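Dihydrodipicolinate reductase N-terminus domain-containing protein (Mycobacterium smegmatis, PDB 6IAQ) acts as an NADP-dependent amine dehydrogenase, probably catalysing the asymmetric reductive amination of ketones with hydride from the nicotinamide cofactor. Local coordinates at residues 75-81 with 101-106; 132-138 with 321-327; 250-256 with 267-273. The contacts are given in a common frame with arbitrary orientation. Residue numbers count along the deposited sequence, not the author numbering.

Contact 1: residues 75-81 with 101-106; sequences PDIAVIA and VNAVTL. With NAP (NADP nicotinamide-adenine-dinucleotide phosphate), chain F.
I80, in the mt rotamer, lies over A103, with I80 CD1 3.9 Å from A103 CB, and both face helix 86-98, the crossover of the beta-alpha-beta unit in this Rossmann domain. Strands 77-80 and 102-105 run parallel, their axes 4.5 Å apart at closest approach and their N-to-C directions 19° apart. The register pairs A78 with A103, V79 with V104 and I80 with T105. Extended backbones exchange four hydrogen bonds: A78 N to N102 O (2.8 Å), V104 N to A78 O (3.0 Å), I80 N to V104 O (2.9 Å) and L106 N to I80 O (3.0 Å). At the N-terminal end of the pairing, N102 (chi1 m) donates from ND2 to D76 O at 2.8 Å, while V101 CG1 packs on P75 CG at 3.9 Å. On the other face, V104 (chi1 p) brings CG1 to 4.2 Å from I77 CG1 and equally 4.2 Å from V79 CG2; M310 and I314 lie against V79 and V104. Beyond the C-terminal strand ends, where a Rossmann sheet receives its dinucleotide, A81 CB meets L106 CD1 at 3.8 Å. Both residues line the NADP pocket: A81 O lies 3.6 Å from NAP C4B, and NAP N7N, the carboxamide nitrogen, donates to L106 O at 2.9 Å.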
loop_
_atom_site.group_PDB
_atom_site.type_symbol
_atom_site.label_atom_id
_atom_site.label_comp_id
_atom_site.label_asym_id
_atom_site.label_seq_id
_atom_site.Cartn_x
_atom_site.Cartn_y
_atom_site.Cartn_z
ATOM N N PRO A 75 28.098 16.091 -2.551
ATOM C CA PRO A 75 27.467 14.798 -2.325
ATOM C C PRO A 75 26.404 14.498 -3.392
ATOM O O PRO A 75 25.921 15.404 -4.028
ATOM C CB PRO A 75 26.817 14.995 -0.942
ATOM C CG PRO A 75 26.425 16.462 -0.945
ATOM C CD PRO A 75 27.600 17.125 -1.632
ATOM N N ASP A 76 26.028 13.228 -3.512
ATOM C CA ASP A 76 24.891 12.774 -4.360
ATOM C C ASP A 76 23.564 13.195 -3.730
ATOM O O ASP A 76 22.574 13.325 -4.484
ATOM C CB ASP A 76 24.896 11.250 -4.502
ATOM C CG ASP A 76 26.143 10.761 -5.204
ATOM O OD1 ASP A 76 26.277 11.099 -6.344
ATOM O OD2 ASP A 76 26.985 10.080 -4.562
ATOM N N ILE A 77 23.529 13.342 -2.403
ATOM C CA ILE A 77 22.249 13.537 -1.658
ATOM C C ILE A 77 22.530 14.289 -0.347
ATOM O O ILE A 77 23.486 13.912 0.404
ATOM C CB ILE A 77 21.522 12.189 -1.411
ATOM C CG1 ILE A 77 20.096 12.377 -0.874
ATOM C CG2 ILE A 77 22.341 11.301 -0.494
ATOM C CD1 ILE A 77 19.079 12.684 -1.901
ATOM N N ALA A 78 21.688 15.280 -0.086
ATOM C CA ALA A 78 21.536 15.933 1.233
ATOM C C ALA A 78 20.290 15.347 1.902
ATOM O O ALA A 78 19.225 15.324 1.272
ATOM C CB ALA A 78 21.390 17.424 1.060
ATOM N N VAL A 79 20.455 14.855 3.120
ATOM C CA VAL A 79 19.404 14.171 3.924
ATOM C C VAL A 79 19.002 15.149 5.044
ATOM O O VAL A 79 19.811 15.364 5.931
ATOM C CB VAL A 79 19.934 12.834 4.446
ATOM C CG1 VAL A 79 18.867 12.089 5.205
ATOM C CG2 VAL A 79 20.498 11.978 3.302
ATOM N N ILE A 80 17.871 15.827 4.891
ATOM C CA ILE A 80 17.528 17.034 5.680
ATOM C C ILE A 80 16.489 16.665 6.748
ATOM O O ILE A 80 15.376 16.212 6.402
ATOM C CB ILE A 80 17.017 18.159 4.786
ATOM C CG1 ILE A 80 17.991 18.436 3.625
ATOM C CG2 ILE A 80 16.772 19.412 5.623
ATOM C CD1 ILE A 80 17.478 19.468 2.653
ATOM N N ALA A 81 16.836 16.914 8.005
ATOM C CA ALA A 81 15.884 16.848 9.137
ATOM C C ALA A 81 16.091 18.106 9.987
ATOM O O ALA A 81 16.787 17.991 11.053
ATOM C CB ALA A 81 16.096 15.582 9.892
ATOM N N VAL A 101 22.571 19.754 -5.759
ATOM C CA VAL A 101 22.600 18.604 -4.809
ATOM C C VAL A 101 21.159 18.110 -4.607
ATOM O O VAL A 101 20.262 18.932 -4.247
ATOM C CB VAL A 101 23.292 18.977 -3.483
ATOM C CG1 VAL A 101 23.099 17.906 -2.434
ATOM C CG2 VAL A 101 24.786 19.254 -3.680
ATOM N N ASN A 102 20.932 16.819 -4.882
ATOM C CA ASN A 102 19.627 16.149 -4.618
ATOM C C ASN A 102 19.333 16.282 -3.121
ATOM O O ASN A 102 20.288 16.191 -2.307
ATOM C CB ASN A 102 19.656 14.672 -4.984
ATOM C CG ASN A 102 19.947 14.426 -6.457
ATOM O OD1 ASN A 102 19.218 14.905 -7.322
ATOM N ND2 ASN A 102 21.000 13.673 -6.741
ATOM N N ALA A 103 18.073 16.474 -2.755
ATOM C CA ALA A 103 17.683 16.615 -1.333
ATOM C C ALA A 103 16.436 15.774 -1.053
ATOM O O ALA A 103 15.454 15.884 -1.786
ATOM C CB ALA A 103 17.473 18.071 -0.966
ATOM N N VAL A 104 16.528 14.945 -0.021
ATOM C CA VAL A 104 15.351 14.294 0.614
ATOM C C VAL A 104 15.191 14.985 1.982
ATOM O O VAL A 104 16.214 15.219 2.645
ATOM C CB VAL A 104 15.578 12.770 0.647
ATOM C CG1 VAL A 104 16.710 12.357 1.576
ATOM C CG2 VAL A 104 14.302 12.032 0.954
ATOM N N THR A 105 13.981 15.398 2.334
ATOM C CA THR A 105 13.725 16.177 3.570
ATOM C C THR A 105 12.492 15.652 4.313
ATOM O O THR A 105 11.524 15.238 3.644
ATOM C CB THR A 105 13.581 17.667 3.258
ATOM O OG1 THR A 105 13.448 18.387 4.487
ATOM C CG2 THR A 105 12.412 17.999 2.365
ATOM N N LEU A 106 12.512 15.771 5.639
ATOM C CA LEU A 106 11.358 15.433 6.510
ATOM C C LEU A 106 10.363 16.575 6.537
ATOM O O LEU A 106 9.305 16.368 7.162
ATOM C CB LEU A 106 11.860 15.110 7.920
ATOM C CG LEU A 106 12.642 13.816 8.025
ATOM C CD1 LEU A 106 12.953 13.519 9.466
ATOM C CD2 LEU A 106 11.925 12.663 7.310
HETATM P PA NAP F . 15.343 18.401 16.336
HETATM O O1A NAP F . 15.855 17.318 17.164
HETATM O O2A NAP F . 14.957 19.804 16.893
HETATM O O5B NAP F . 16.431 18.601 15.135
HETATM C C5B NAP F . 16.449 19.758 14.287
HETATM C C4B NAP F . 17.886 19.990 13.840
HETATM O O4B NAP F . 17.977 21.084 12.931
HETATM C C3B NAP F . 18.885 20.301 14.987
HETATM O O3B NAP F . 19.976 19.372 14.776
HETATM C C2B NAP F . 19.388 21.723 14.754
HETATM O O2B NAP F . 20.799 21.896 15.011
HETATM C C1B NAP F . 19.221 21.778 13.266
HETATM N N9A NAP F . 19.114 23.097 12.645
HETATM C C8A NAP F . 18.214 24.076 12.861
HETATM N N7A NAP F . 18.453 25.068 11.995
HETATM C C5A NAP F . 19.455 24.666 11.178
HETATM C C6A NAP F . 20.206 25.198 10.012
HETATM N N6A NAP F . 19.932 26.396 9.512
HETATM N N1A NAP F . 21.175 24.453 9.482
HETATM C C2A NAP F . 21.500 23.224 9.931
HETATM N N3A NAP F . 20.872 22.651 10.984
HETATM C C4A NAP F . 19.897 23.365 11.615
HETATM O O3 NAP F . 13.995 17.946 15.512
HETATM P PN NAP F . 13.743 16.452 14.837
HETATM O O1N NAP F . 12.876 15.573 15.684
HETATM O O2N NAP F . 15.021 15.878 14.334
HETATM O O5D NAP F . 12.861 17.081 13.660
HETATM C C5D NAP F . 13.352 17.886 12.582
HETATM C C4D NAP F . 12.299 18.302 11.593
HETATM O O4D NAP F . 11.807 17.090 10.931
HETATM C C3D NAP F . 11.161 19.019 12.264
HETATM O O3D NAP F . 10.707 20.136 11.523
HETATM C C2D NAP F . 10.071 17.941 12.324
HETATM O O2D NAP F . 8.779 18.560 12.391
HETATM C C1D NAP F . 10.386 17.122 11.038
HETATM N N1N NAP F . 9.875 15.743 11.125
HETATM C C2N NAP F . 9.138 15.298 10.125
HETATM C C3N NAP F . 8.587 14.027 10.198
HETATM C C7N NAP F . 7.779 13.457 9.052
HETATM O O7N NAP F . 7.202 12.394 9.279
HETATM N N7N NAP F . 7.733 14.062 7.852
HETATM C C4N NAP F . 8.838 13.241 11.322
HETATM C C5N NAP F . 9.622 13.730 12.362
HETATM C C6N NAP F . 10.129 14.997 12.216
HETATM P P2B NAP F . 21.435 21.701 16.463
HETATM O O1X NAP F . 21.357 20.245 16.823
HETATM O O2X NAP F . 22.922 21.986 16.264
HETATM O O3X NAP F . 20.590 22.718 17.237
#

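Contact 2: residues 132-138 with 321-327; sequences GATLTGT and PPGIVTV
G132 leaves the preceding helix through a Schellman motif, with positive phi (80°), and its C lies 3.7 Å from P322 CB. A133 O then accepts from G323 N at 2.9 Å, the first bond of a short parallel pairing that matches T134 with G323 and L135 with I324. T134 (chi1 m) donates from OG1 to P321 O at 2.7 Å. L135 N binds G323 O, and L135 O receives V325 N, both at 2.9 Å. The phi/psi of G323, 112/-178, would jam a CB against the preceding carbonyl, which calls for glycine. T136 (chi1 m) donates from OG1 to V325 O at 2.7 Å as the chains separate; beyond it, water 1 bridges G137 O (2.6 Å) and V327 N (2.9 Å). T138 CB meets V327 CG1 at 3.9 Å. Strand 323-324 thus forms an edge of the parallel Rossmann sheet within this chain, built from residues far along the sequence, while strand 134-137 has strand 102-105 on its other side and L135 packs on L124 and A128 of helix 118-130.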
loop_
_atom_site.group_PDB
_atom_site.type_symbol
_atom_site.label_atom_id
_atom_site.label_comp_id
_atom_site.label_asym_id
_atom_site.label_seq_id
_atom_site.Cartn_x
_atom_site.Cartn_y
_atom_site.Cartn_z
ATOM N N GLY A 132 19.866 20.050 -12.330
ATOM C CA GLY A 132 19.735 18.586 -12.457
ATOM C C GLY A 132 19.382 17.891 -11.141
ATOM O O GLY A 132 19.450 16.656 -11.107
ATOM N N ALA A 133 18.993 18.634 -10.102
ATOM C CA ALA A 133 18.755 18.091 -8.744
ATOM C C ALA A 133 17.268 17.747 -8.554
ATOM O O ALA A 133 16.376 18.502 -9.057
ATOM C CB ALA A 133 19.214 19.078 -7.689
ATOM N N THR A 134 17.013 16.683 -7.790
ATOM C CA THR A 134 15.648 16.313 -7.304
ATOM C C THR A 134 15.479 16.756 -5.840
ATOM O O THR A 134 16.402 16.485 -5.040
ATOM C CB THR A 134 15.391 14.812 -7.468
ATOM O OG1 THR A 134 15.591 14.462 -8.850
ATOM C CG2 THR A 134 14.001 14.433 -6.981
ATOM N N LEU A 135 14.363 17.409 -5.520
ATOM C CA LEU A 135 13.945 17.721 -4.123
ATOM C C LEU A 135 12.660 16.937 -3.807
ATOM O O LEU A 135 11.689 17.013 -4.600
ATOM C CB LEU A 135 13.682 19.217 -3.947
ATOM C CG LEU A 135 14.741 20.181 -4.483
ATOM C CD1 LEU A 135 14.270 21.606 -4.273
ATOM C CD2 LEU A 135 16.104 19.980 -3.845
ATOM N N THR A 136 12.649 16.201 -2.696
ATOM C CA THR A 136 11.495 15.335 -2.299
ATOM C C THR A 136 11.253 15.440 -0.789
ATOM O O THR A 136 12.185 15.146 -0.028
ATOM C CB THR A 136 11.743 13.879 -2.703
ATOM O OG1 THR A 136 11.837 13.812 -4.135
ATOM C CG2 THR A 136 10.650 12.954 -2.199
ATOM N N GLY A 137 10.060 15.856 -0.399
ATOM C CA GLY A 137 9.547 15.720 0.976
ATOM C C GLY A 137 9.031 14.322 1.237
ATOM O O GLY A 137 8.158 13.853 0.469
ATOM N N THR A 138 9.540 13.676 2.287
ATOM C CA THR A 138 9.099 12.329 2.710
ATOM C C THR A 138 9.084 12.291 4.242
ATOM O O THR A 138 9.002 13.365 4.865
ATOM C CB THR A 138 9.954 11.264 2.033
ATOM O OG1 THR A 138 9.558 9.959 2.455
ATOM C CG2 THR A 138 11.427 11.444 2.314
ATOM N N PRO A 321 13.513 12.262 -11.968
ATOM C CA PRO A 321 13.726 13.484 -12.743
ATOM C C PRO A 321 14.043 14.696 -11.875
ATOM O O PRO A 321 13.659 14.744 -10.704
ATOM C CB PRO A 321 12.385 13.740 -13.443
ATOM C CG PRO A 321 11.752 12.359 -13.509
ATOM C CD PRO A 321 12.193 11.671 -12.228
ATOM N N PRO A 322 14.786 15.695 -12.415
ATOM C CA PRO A 322 15.078 16.913 -11.662
ATOM C C PRO A 322 13.781 17.678 -11.387
ATOM O O PRO A 322 12.818 17.501 -12.128
ATOM C CB PRO A 322 16.026 17.717 -12.566
ATOM C CG PRO A 322 16.603 16.666 -13.526
ATOM C CD PRO A 322 15.481 15.652 -13.706
ATOM N N GLY A 323 13.799 18.507 -10.344
ATOM C CA GLY A 323 12.629 19.262 -9.874
ATOM C C GLY A 323 12.156 18.772 -8.509
ATOM O O GLY A 323 12.826 17.913 -7.904
ATOM N N ILE A 324 11.081 19.365 -8.007
ATOM C CA ILE A 324 10.306 18.837 -6.857
ATOM C C ILE A 324 9.582 17.588 -7.359
ATOM O O ILE A 324 8.732 17.729 -8.258
ATOM C CB ILE A 324 9.314 19.875 -6.287
ATOM C CG1 ILE A 324 10.043 21.059 -5.646
ATOM C CG2 ILE A 324 8.362 19.221 -5.282
ATOM C CD1 ILE A 324 9.072 22.110 -5.133
ATOM N N VAL A 325 9.935 16.423 -6.830
ATOM C CA VAL A 325 9.205 15.160 -7.142
ATOM C C VAL A 325 8.543 14.671 -5.845
ATOM O O VAL A 325 9.268 14.345 -4.896
ATOM C CB VAL A 325 10.140 14.110 -7.771
ATOM C CG1 VAL A 325 9.349 12.843 -8.099
ATOM C CG2 VAL A 325 10.825 14.630 -9.042
ATOM N N THR A 326 7.224 14.652 -5.804
ATOM C CA THR A 326 6.410 14.210 -4.652
ATOM C C THR A 326 6.286 12.680 -4.644
ATOM O O THR A 326 6.350 12.040 -5.704
ATOM C CB THR A 326 5.051 14.908 -4.662
ATOM O OG1 THR A 326 4.430 14.645 -5.925
ATOM C CG2 THR A 326 5.185 16.397 -4.452
ATOM N N VAL A 327 6.116 12.118 -3.457
ATOM C CA VAL A 327 6.249 10.654 -3.204
ATOM C C VAL A 327 5.124 9.857 -3.882
ATOM O O VAL A 327 5.335 8.683 -4.152
ATOM C CB VAL A 327 6.308 10.391 -1.693
ATOM C CG1 VAL A 327 7.643 10.894 -1.138
ATOM C CG2 VAL A 327 5.096 10.969 -0.963
HETATM O O HOH W 1 6.667 14.256 -1.561
#

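Contact 3: residues 250-256 with 267-273; sequences IGFTDID and EFEMSGR
Backbone hydrogen bonds join segments 250-256 and 267-273, whose N-to-C directions lie at 171°, with axes 4.6 Å apart at closest approach. Three hydrogen-bonded pairs each exchange two: F252 N to G272 O (3.1 Å) and G272 N to F252 O (3.0 Å); D254 N to M270 O and M270 N to D254 O (both 2.9 Å); D256 N to F268 O (3.0 Å) and F268 N to D256 O (2.9 Å). Non-hydrogen-bonded pairs intervene: G251 with R273, T253 with S271, I255 with E269. At G251 (phi/psi 149/-160) a CB would lie 2.1 Å from G272 O, so only glycine fits. This is an antiparallel beta hairpin within the mixed sheet of the C-terminal region, between strands 219-230 and 158-169. Side-chain packing brings T253 CG2 to 3.8 Å from E269 CG. Among polar groups, R273 NH1 donates to S271 OG (2.9 Å), R273 also forms a salt bridge with E279, and D229 is hydrogen-bonded to both T253 OG1 and S271 OG. Water 2 bridges D256 OD2 (2.7 Å) and F268 O (2.9 Å), and D256 OD2 is also hydrogen-bonded to T202.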
loop_
_atom_site.group_PDB
_atom_site.type_symbol
_atom_site.label_atom_id
_atom_site.label_comp_id
_atom_site.label_asym_id
_atom_site.label_seq_id
_atom_site.Cartn_x
_atom_site.Cartn_y
_atom_site.Cartn_z
ATOM N N ILE A 250 0.009 20.760 25.738
ATOM C CA ILE A 250 0.989 19.657 25.519
ATOM C C ILE A 250 1.036 19.265 24.036
ATOM O O ILE A 250 1.674 18.251 23.736
ATOM C CB ILE A 250 0.676 18.446 26.415
ATOM C CG1 ILE A 250 -0.697 17.845 26.101
ATOM C CG2 ILE A 250 0.843 18.807 27.875
ATOM C CD1 ILE A 250 -0.970 16.521 26.809
ATOM N N GLY A 251 0.391 20.044 23.171
ATOM C CA GLY A 251 0.341 19.773 21.740
ATOM C C GLY A 251 -0.945 20.262 21.172
ATOM O O GLY A 251 -1.603 21.093 21.811
ATOM N N PHE A 252 -1.325 19.747 20.017
ATOM C CA PHE A 252 -2.621 20.128 19.427
ATOM C C PHE A 252 -3.111 19.046 18.478
ATOM O O PHE A 252 -2.320 18.211 17.993
ATOM C CB PHE A 252 -2.570 21.507 18.746
ATOM C CG PHE A 252 -1.614 21.662 17.588
ATOM C CD1 PHE A 252 -1.932 21.195 16.321
ATOM C CD2 PHE A 252 -0.440 22.381 17.741
ATOM C CE1 PHE A 252 -1.056 21.362 15.256
ATOM C CE2 PHE A 252 0.435 22.536 16.677
ATOM C CZ PHE A 252 0.116 22.042 15.438
ATOM N N THR A 253 -4.405 19.156 18.191
ATOM C CA THR A 253 -5.155 18.286 17.272
ATOM C C THR A 253 -5.722 19.159 16.155
ATOM O O THR A 253 -6.399 20.139 16.468
ATOM C CB THR A 253 -6.230 17.486 18.031
ATOM O OG1 THR A 253 -5.576 16.712 19.044
ATOM C CG2 THR A 253 -7.060 16.650 17.074
ATOM N N ASP A 254 -5.430 18.808 14.917
ATOM C CA ASP A 254 -5.995 19.427 13.702
ATOM C C ASP A 254 -7.049 18.488 13.128
ATOM O O ASP A 254 -6.857 17.290 13.212
ATOM C CB ASP A 254 -4.957 19.668 12.600
ATOM C CG ASP A 254 -3.774 20.541 12.965
ATOM O OD1 ASP A 254 -3.982 21.591 13.606
ATOM O OD2 ASP A 254 -2.633 20.150 12.592
ATOM N N ILE A 255 -8.034 19.037 12.439
ATOM C CA ILE A 255 -8.954 18.310 11.527
ATOM C C ILE A 255 -9.029 19.110 10.233
ATOM O O ILE A 255 -9.240 20.322 10.295
ATOM C CB ILE A 255 -10.329 18.041 12.173
ATOM C CG1 ILE A 255 -11.229 17.242 11.231
ATOM C CG2 ILE A 255 -10.985 19.318 12.626
ATOM C CD1 ILE A 255 -12.292 16.431 11.962
ATOM N N ASP A 256 -8.716 18.460 9.130
ATOM C CA ASP A 256 -8.699 19.025 7.772
ATOM C C ASP A 256 -9.704 18.253 6.934
ATOM O O ASP A 256 -9.833 17.029 7.119
ATOM C CB ASP A 256 -7.293 18.978 7.167
ATOM C CG ASP A 256 -6.393 19.981 7.849
ATOM O OD1 ASP A 256 -6.611 21.203 7.615
ATOM O OD2 ASP A 256 -5.563 19.550 8.670
ATOM N N GLU A 267 -11.152 13.583 4.854
ATOM C CA GLU A 267 -11.082 14.169 6.211
ATOM C C GLU A 267 -9.956 13.495 6.988
ATOM O O GLU A 267 -9.839 12.258 6.940
ATOM C CB GLU A 267 -12.432 14.056 6.919
ATOM C CG GLU A 267 -12.507 14.906 8.167
ATOM C CD GLU A 267 -13.901 15.131 8.730
ATOM O OE1 GLU A 267 -14.635 15.992 8.206
ATOM O OE2 GLU A 267 -14.249 14.442 9.676
ATOM N N PHE A 268 -9.154 14.287 7.694
ATOM C CA PHE A 268 -7.976 13.783 8.444
ATOM C C PHE A 268 -7.839 14.539 9.759
ATOM O O PHE A 268 -7.662 15.768 9.764
ATOM C CB PHE A 268 -6.735 13.868 7.549
ATOM C CG PHE A 268 -5.464 13.400 8.209
ATOM C CD1 PHE A 268 -5.372 12.117 8.733
ATOM C CD2 PHE A 268 -4.336 14.197 8.220
ATOM C CE1 PHE A 268 -4.202 11.669 9.322
ATOM C CE2 PHE A 268 -3.167 13.763 8.824
ATOM C CZ PHE A 268 -3.094 12.496 9.360
ATOM N N GLU A 269 -7.895 13.804 10.859
ATOM C CA GLU A 269 -7.688 14.348 12.212
ATOM C C GLU A 269 -6.348 13.821 12.728
ATOM O O GLU A 269 -6.119 12.576 12.685
ATOM C CB GLU A 269 -8.846 13.935 13.112
ATOM C CG GLU A 269 -8.646 14.294 14.561
ATOM C CD GLU A 269 -9.803 13.867 15.446
ATOM O OE1 GLU A 269 -10.186 12.713 15.380
ATOM O OE2 GLU A 269 -10.338 14.709 16.163
ATOM N N MET A 270 -5.490 14.743 13.180
ATOM C CA MET A 270 -4.117 14.423 13.611
ATOM C C MET A 270 -3.826 15.122 14.927
ATOM O O MET A 270 -3.967 16.349 15.012
ATOM C CB MET A 270 -3.115 14.840 12.525
ATOM C CG MET A 270 -1.714 14.368 12.797
ATOM S SD MET A 270 -0.517 15.466 11.981
ATOM C CE MET A 270 -0.625 16.821 13.147
ATOM N N SER A 271 -3.423 14.357 15.920
ATOM C CA SER A 271 -2.944 14.900 17.204
ATOM C C SER A 271 -1.441 14.629 17.327
ATOM O O SER A 271 -1.001 13.461 17.152
ATOM C CB SER A 271 -3.701 14.337 18.357
ATOM O OG SER A 271 -3.101 14.745 19.577
ATOM N N GLY A 272 -0.708 15.680 17.645
ATOM C CA GLY A 272 0.710 15.632 18.006
ATOM C C GLY A 272 0.871 16.224 19.384
ATOM O O GLY A 272 0.679 17.472 19.524
ATOM N N ARG A 273 1.176 15.387 20.380
ATOM C CA ARG A 273 1.176 15.832 21.789
ATOM C C ARG A 273 2.140 14.993 22.621
ATOM O O ARG A 273 2.500 13.874 22.222
ATOM C CB ARG A 273 -0.243 15.777 22.367
ATOM C CG ARG A 273 -0.800 14.360 22.539
ATOM C CD ARG A 273 -2.299 14.290 22.913
ATOM N NE ARG A 273 -2.526 12.882 23.221
ATOM C CZ ARG A 273 -2.728 11.930 22.301
ATOM N NH1 ARG A 273 -2.833 12.249 21.016
ATOM N NH2 ARG A 273 -2.802 10.665 22.682
HETATM O O HOH W 2 -5.229 17.245 10.059
#

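In the fold
Contacts 1 and 2 share one parallel sheet: strands 102-105 and 134-137 are neighbours, joined by a probable hydrogen bond from A103 N to T134 O at 2.8 Å, and the contact centres lie 10 Å apart. Contact 3 belongs to the mixed sheet on the opposite side of the chain's centre, with its centre 28 Å from that of contact 1 and 27 Å from that of contact 2. All three are largely buried, although contact 2 has exposed residues at G132 and P321. Contact 1 is mainly aliphatic between its strands and hydrogen-bonds NADP through L106; contact 2 reaches the same pocket through T138 and supplements its backbone bonds with threonine hydroxyls; contact 3 carries charged and polar side chains. In sequence, contact 3 is nested inside the loop closed by contact 2.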